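Local coordinates for hypothetical protein TTHA0068 (Thermus thermophilus, PDB 2CWY) that is of unknown function but forms a compact, single-chain, all-helical protein belonging to the DUF309 family, at residues E22-Y27 with Q40-L45; K64-L69 with S83-A88. All coordinates share one frame; numbering follows the deposited sequence.

Interaction 1 of 2, residues E22-Y27 with Q40-L45; sequences EVLEPY and QGVILL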
loop_
_atom_site.group_PDB
_atom_site.type_symbol
_atom_site.label_atom_id
_atom_site.label_comp_id
_atom_site.label_asym_id
_atom_site.label_seq_id
_atom_site.Cartn_x
_atom_site.Cartn_y
_atom_site.Cartn_z
ATOM N N GLU A 22 -9.651 -1.873 -1.648
ATOM C CA GLU A 22 -10.631 -2.702 -2.346
ATOM C C GLU A 22 -10.201 -3.086 -3.762
ATOM O O GLU A 22 -10.418 -4.217 -4.191
ATOM C CB GLU A 22 -11.969 -1.965 -2.417
ATOM C CG GLU A 22 -13.124 -2.826 -2.878
ATOM C CD GLU A 22 -14.403 -2.037 -3.005
ATOM O OE1 GLU A 22 -14.682 -1.209 -2.109
ATOM O OE2 GLU A 22 -15.131 -2.250 -3.999
ATOM N N VAL A 23 -9.589 -2.151 -4.488
ATOM C CA VAL A 23 -9.158 -2.417 -5.855
ATOM C C VAL A 23 -7.999 -3.417 -5.936
ATOM O O VAL A 23 -7.917 -4.199 -6.882
ATOM C CB VAL A 23 -8.784 -1.083 -6.583
ATOM C CG1 VAL A 23 -8.010 -1.350 -7.868
ATOM C CG2 VAL A 23 -10.056 -0.327 -6.917
ATOM N N LEU A 24 -7.130 -3.417 -4.929
ATOM C CA LEU A 24 -5.983 -4.319 -4.927
ATOM C C LEU A 24 -6.254 -5.716 -4.369
ATOM O O LEU A 24 -5.475 -6.638 -4.610
ATOM C CB LEU A 24 -4.825 -3.685 -4.164
ATOM C CG LEU A 24 -4.243 -2.400 -4.754
ATOM C CD1 LEU A 24 -3.150 -1.899 -3.822
ATOM C CD2 LEU A 24 -3.671 -2.666 -6.145
ATOM N N GLU A 25 -7.343 -5.883 -3.626
ATOM C CA GLU A 25 -7.645 -7.193 -3.065
ATOM C C GLU A 25 -7.663 -8.354 -4.065
ATOM O O GLU A 25 -7.060 -9.396 -3.799
ATOM C CB GLU A 25 -8.977 -7.177 -2.309
ATOM C CG GLU A 25 -9.242 -8.493 -1.604
ATOM C CD GLU A 25 -10.659 -8.608 -1.075
ATOM O OE1 GLU A 25 -11.541 -7.883 -1.576
ATOM O OE2 GLU A 25 -10.888 -9.432 -0.164
ATOM N N PRO A 26 -8.339 -8.192 -5.229
ATOM C CA PRO A 26 -8.400 -9.265 -6.230
ATOM C C PRO A 26 -7.025 -9.670 -6.749
ATOM O O PRO A 26 -6.796 -10.839 -7.049
ATOM C CB PRO A 26 -9.270 -8.675 -7.347
ATOM C CG PRO A 26 -10.028 -7.547 -6.684
ATOM C CD PRO A 26 -9.035 -6.984 -5.713
ATOM N N TYR A 27 -6.121 -8.696 -6.858
ATOM C CA TYR A 27 -4.763 -8.957 -7.332
ATOM C C TYR A 27 -3.963 -9.720 -6.283
ATOM O O TYR A 27 -3.246 -10.669 -6.602
ATOM C CB TYR A 27 -4.065 -7.641 -7.667
ATOM C CG TYR A 27 -4.709 -6.968 -8.848
ATOM C CD1 TYR A 27 -4.533 -7.478 -10.135
ATOM C CD2 TYR A 27 -5.584 -5.893 -8.676
ATOM C CE1 TYR A 27 -5.215 -6.946 -11.219
ATOM C CE2 TYR A 27 -6.278 -5.347 -9.762
ATOM C CZ TYR A 27 -6.089 -5.888 -11.029
ATOM O OH TYR A 27 -6.806 -5.413 -12.106
ATOM N N GLN A 40 0.068 -6.727 -0.578
ATOM C CA GLN A 40 -0.415 -6.605 0.784
ATOM C C GLN A 40 0.214 -5.406 1.497
ATOM O O GLN A 40 -0.429 -4.776 2.316
ATOM C CB GLN A 40 -0.145 -7.876 1.575
ATOM C CG GLN A 40 -1.019 -7.952 2.821
ATOM C CD GLN A 40 -1.020 -9.327 3.432
ATOM O OE1 GLN A 40 0.037 -9.912 3.660
ATOM N NE2 GLN A 40 -2.207 -9.854 3.704
ATOM N N GLY A 41 1.468 -5.097 1.173
ATOM C CA GLY A 41 2.139 -3.962 1.784
ATOM C C GLY A 41 1.460 -2.657 1.393
ATOM O O GLY A 41 1.213 -1.799 2.238
ATOM N N VAL A 42 1.157 -2.501 0.108
ATOM C CA VAL A 42 0.482 -1.293 -0.375
ATOM C C VAL A 42 -0.924 -1.215 0.253
ATOM O O VAL A 42 -1.387 -0.141 0.647
ATOM C CB VAL A 42 0.356 -1.305 -1.921
ATOM C CG1 VAL A 42 -0.466 -0.095 -2.399
ATOM C CG2 VAL A 42 1.733 -1.284 -2.549
ATOM N N ILE A 43 -1.597 -2.362 0.336
ATOM C CA ILE A 43 -2.917 -2.420 0.940
ATOM C C ILE A 43 -2.849 -1.942 2.401
ATOM O O ILE A 43 -3.705 -1.176 2.850
ATOM C CB ILE A 43 -3.483 -3.867 0.890
ATOM C CG1 ILE A 43 -4.053 -4.159 -0.505
ATOM C CG2 ILE A 43 -4.541 -4.061 1.976
ATOM C CD1 ILE A 43 -4.423 -5.614 -0.707
ATOM N N LEU A 44 -1.827 -2.387 3.130
ATOM C CA LEU A 44 -1.679 -2.015 4.543
ATOM C C LEU A 44 -1.318 -0.539 4.733
ATOM O O LEU A 44 -1.679 0.063 5.743
ATOM C CB LEU A 44 -0.634 -2.926 5.214
ATOM C CG LEU A 44 -1.078 -4.391 5.396
ATOM C CD1 LEU A 44 0.138 -5.303 5.656
ATOM C CD2 LEU A 44 -2.059 -4.459 6.560
ATOM N N LEU A 45 -0.598 0.042 3.776
ATOM C CA LEU A 45 -0.266 1.465 3.860
ATOM C C LEU A 45 -1.564 2.247 3.642
ATOM O O LEU A 45 -1.852 3.216 4.359
ATOM C CB LEU A 45 0.748 1.855 2.781
ATOM C CG LEU A 45 2.126 1.198 2.887
ATOM C CD1 LEU A 45 3.027 1.749 1.786
ATOM C CD2 LEU A 45 2.730 1.481 4.248
#
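Leu24 lies against Val42 and Ile43, which follow one another on the facing helix. Its CB sits beside the Ile43 side chain, 3.8 Å from Ile43 CG1. From there CG stands anti to the carbonyl carbon (chi1 -64°) and the chain continues extended, carrying CD1 away from its own backbone to Val42, where Leu24 CD1 comes within 3.5 Å of Val42 CG1. The two side chains cross at about a right angle and touch mainly through these methyls. Helices 17-30 and 33-53 form an antiparallel helical hairpin here, their local axes 9.7 Å apart at an angle of 162°. Ile43 suits the space between them: its longer branch ends in CD1, which reaches past Leu24 CB to the backbone, 4.1 Å from Glu25 N, while the side chain also touches His21 and Trp28. With an alanine here, everything beyond CB would be gone, and Leu24 CB would probably be left facing a gap next to His21 and Trp28. Leu24 also touches Pro3 and Trp5, and Val42 touches Leu79.

Interaction 2 of 2, residues K64-L69 with S83-A88; sequences KAEARL and SLLQEA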
loop_
_atom_site.group_PDB
_atom_site.type_symbol
_atom_site.label_atom_id
_atom_site.label_comp_id
_atom_site.label_asym_id
_atom_site.label_seq_id
_atom_site.Cartn_x
_atom_site.Cartn_y
_atom_site.Cartn_z
ATOM N N LYS A 64 3.090 -3.589 9.861
ATOM C CA LYS A 64 2.838 -4.809 9.087
ATOM C C LYS A 64 3.245 -4.604 7.629
ATOM O O LYS A 64 3.795 -5.509 6.990
ATOM C CB LYS A 64 1.364 -5.188 9.187
ATOM C CG LYS A 64 0.971 -5.592 10.602
ATOM C CD LYS A 64 -0.534 -5.613 10.777
ATOM C CE LYS A 64 -1.180 -6.694 9.959
ATOM N NZ LYS A 64 -2.659 -6.712 10.211
ATOM N N ALA A 65 2.966 -3.417 7.096
ATOM C CA ALA A 65 3.346 -3.116 5.721
ATOM C C ALA A 65 4.867 -3.180 5.563
ATOM O O ALA A 65 5.383 -3.740 4.596
ATOM C CB ALA A 65 2.847 -1.733 5.326
ATOM N N GLU A 66 5.591 -2.591 6.513
ATOM C CA GLU A 66 7.047 -2.597 6.451
ATOM C C GLU A 66 7.575 -4.025 6.487
ATOM O O GLU A 66 8.523 -4.359 5.772
ATOM C CB GLU A 66 7.623 -1.766 7.602
ATOM C CG GLU A 66 7.225 -0.280 7.498
ATOM C CD GLU A 66 7.682 0.571 8.673
ATOM O OE1 GLU A 66 7.529 0.131 9.832
ATOM O OE2 GLU A 66 8.170 1.696 8.425
ATOM N N ALA A 67 6.950 -4.871 7.300
ATOM C CA ALA A 67 7.363 -6.265 7.409
ATOM C C ALA A 67 7.232 -6.979 6.063
ATOM O O ALA A 67 8.071 -7.803 5.694
ATOM C CB ALA A 67 6.519 -6.972 8.461
ATOM N N ARG A 68 6.179 -6.657 5.326
ATOM C CA ARG A 68 5.950 -7.278 4.030
ATOM C C ARG A 68 6.869 -6.730 2.937
ATOM O O ARG A 68 7.312 -7.476 2.054
ATOM C CB ARG A 68 4.503 -7.049 3.583
ATOM C CG ARG A 68 3.422 -7.446 4.581
ATOM C CD ARG A 68 3.068 -8.915 4.519
ATOM N NE ARG A 68 1.947 -9.221 5.410
ATOM C CZ ARG A 68 2.033 -9.241 6.738
ATOM N NH1 ARG A 68 3.189 -8.977 7.333
ATOM N NH2 ARG A 68 0.961 -9.518 7.468
ATOM N N LEU A 69 7.136 -5.426 2.980
ATOM C CA LEU A 69 7.946 -4.771 1.947
ATOM C C LEU A 69 9.444 -4.940 2.133
ATOM O O LEU A 69 10.225 -4.812 1.186
ATOM C CB LEU A 69 7.596 -3.279 1.891
ATOM C CG LEU A 69 6.122 -2.995 1.564
ATOM C CD1 LEU A 69 5.777 -1.561 1.891
ATOM C CD2 LEU A 69 5.855 -3.307 0.083
ATOM N N SER A 83 8.923 5.026 -2.572
ATOM C CA SER A 83 8.371 6.381 -2.538
ATOM C C SER A 83 7.017 6.411 -1.838
ATOM O O SER A 83 6.731 7.312 -1.037
ATOM C CB SER A 83 8.218 6.925 -3.964
ATOM O OG SER A 83 7.529 8.163 -3.962
ATOM N N LEU A 84 6.179 5.422 -2.145
ATOM C CA LEU A 84 4.854 5.336 -1.545
ATOM C C LEU A 84 4.966 5.121 -0.037
ATOM O O LEU A 84 4.226 5.708 0.740
ATOM C CB LEU A 84 4.068 4.182 -2.172
ATOM C CG LEU A 84 2.591 4.071 -1.806
ATOM C CD1 LEU A 84 1.868 5.385 -2.115
ATOM C CD2 LEU A 84 1.974 2.918 -2.613
ATOM N N LEU A 85 5.889 4.260 0.370
ATOM C CA LEU A 85 6.102 3.988 1.790
ATOM C C LEU A 85 6.623 5.260 2.461
ATOM O O LEU A 85 6.235 5.577 3.587
ATOM C CB LEU A 85 7.106 2.845 1.953
ATOM C CG LEU A 85 7.645 2.543 3.355
ATOM C CD1 LEU A 85 6.541 2.085 4.275
ATOM C CD2 LEU A 85 8.706 1.457 3.239
ATOM N N GLN A 86 7.506 5.981 1.771
ATOM C CA GLN A 86 8.048 7.237 2.303
ATOM C C GLN A 86 6.911 8.225 2.541
ATOM O O GLN A 86 6.856 8.875 3.587
ATOM C CB GLN A 86 9.050 7.844 1.320
ATOM C CG GLN A 86 9.597 9.220 1.727
ATOM C CD GLN A 86 10.654 9.712 0.758
ATOM O OE1 GLN A 86 10.351 10.063 -0.383
ATOM N NE2 GLN A 86 11.900 9.717 1.198
ATOM N N GLU A 87 5.995 8.329 1.577
ATOM C CA GLU A 87 4.872 9.249 1.716
ATOM C C GLU A 87 3.967 8.837 2.879
ATOM O O GLU A 87 3.583 9.672 3.705
ATOM C CB GLU A 87 4.042 9.335 0.427
ATOM C CG GLU A 87 2.857 10.327 0.561
ATOM C CD GLU A 87 1.895 10.305 -0.619
ATOM O OE1 GLU A 87 0.718 10.690 -0.430
ATOM O OE2 GLU A 87 2.306 9.916 -1.738
ATOM N N ALA A 88 3.625 7.552 2.943
ATOM C CA ALA A 88 2.775 7.057 4.027
ATOM C C ALA A 88 3.403 7.374 5.379
ATOM O O ALA A 88 2.722 7.849 6.297
ATOM C CB ALA A 88 2.575 5.552 3.898
#
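Segments 64-69 and 83-88 run in roughly opposite directions, their backbones nearest where the CA of Glu66 lies 8.1 Å from the CA of Leu85. They belong to helices 59-69 and 81-92, an antiparallel pair within the all-helical fold, joined by a connection with no helix or strand beyond the start of the second helix. At this spacing the gap has to be bridged by side chains, and Leu85 does most of the reaching. Its CG is anti to the backbone N (chi1 170°), which sends the branched end across to the facing helix, where CD1 reaches Glu66 and both methyls stand near Leu69, one turn on. CD1 lies 4.1 Å from Glu66 CG, the side chains crossing at about a right angle. A glutamate fits this edge because its methylenes can lie against a leucine while the extended chain carries the carboxylate onward, and Glu66 OE2 forms a salt bridge with Arg89 on the same helix as Leu85. Deeper in, Leu69 has a wholly apolar side chain, as suits a buried place, and also rests on Leu38 of helix 33-53. Its meeting with Leu85 is looser: Leu85 CD2 and CD1 each stand 4.4 Å from Leu69 CD1.

Interactions 1 and 2 lie on opposite sides of the chain's centre, their centres about 12 Å apart, and follow one another along the chain. Helix 33-53 ties them together: it supplies 40-45 to interaction 1 and packs directly on 64-69 of interaction 2. Ala65 is the main packing point between them, its CB 3.4 Å from Leu45 CD2 and 3.5 Å from Gly41 O; a single methyl at Ala65 lets the helices come this close. A polar tie lies nearby, with Gln40 OE1 2.7 Å from Arg68 NE in a probable hydrogen bond. No active site or ligand has been assigned, and both contacts are packing between helices of one all-helical chain.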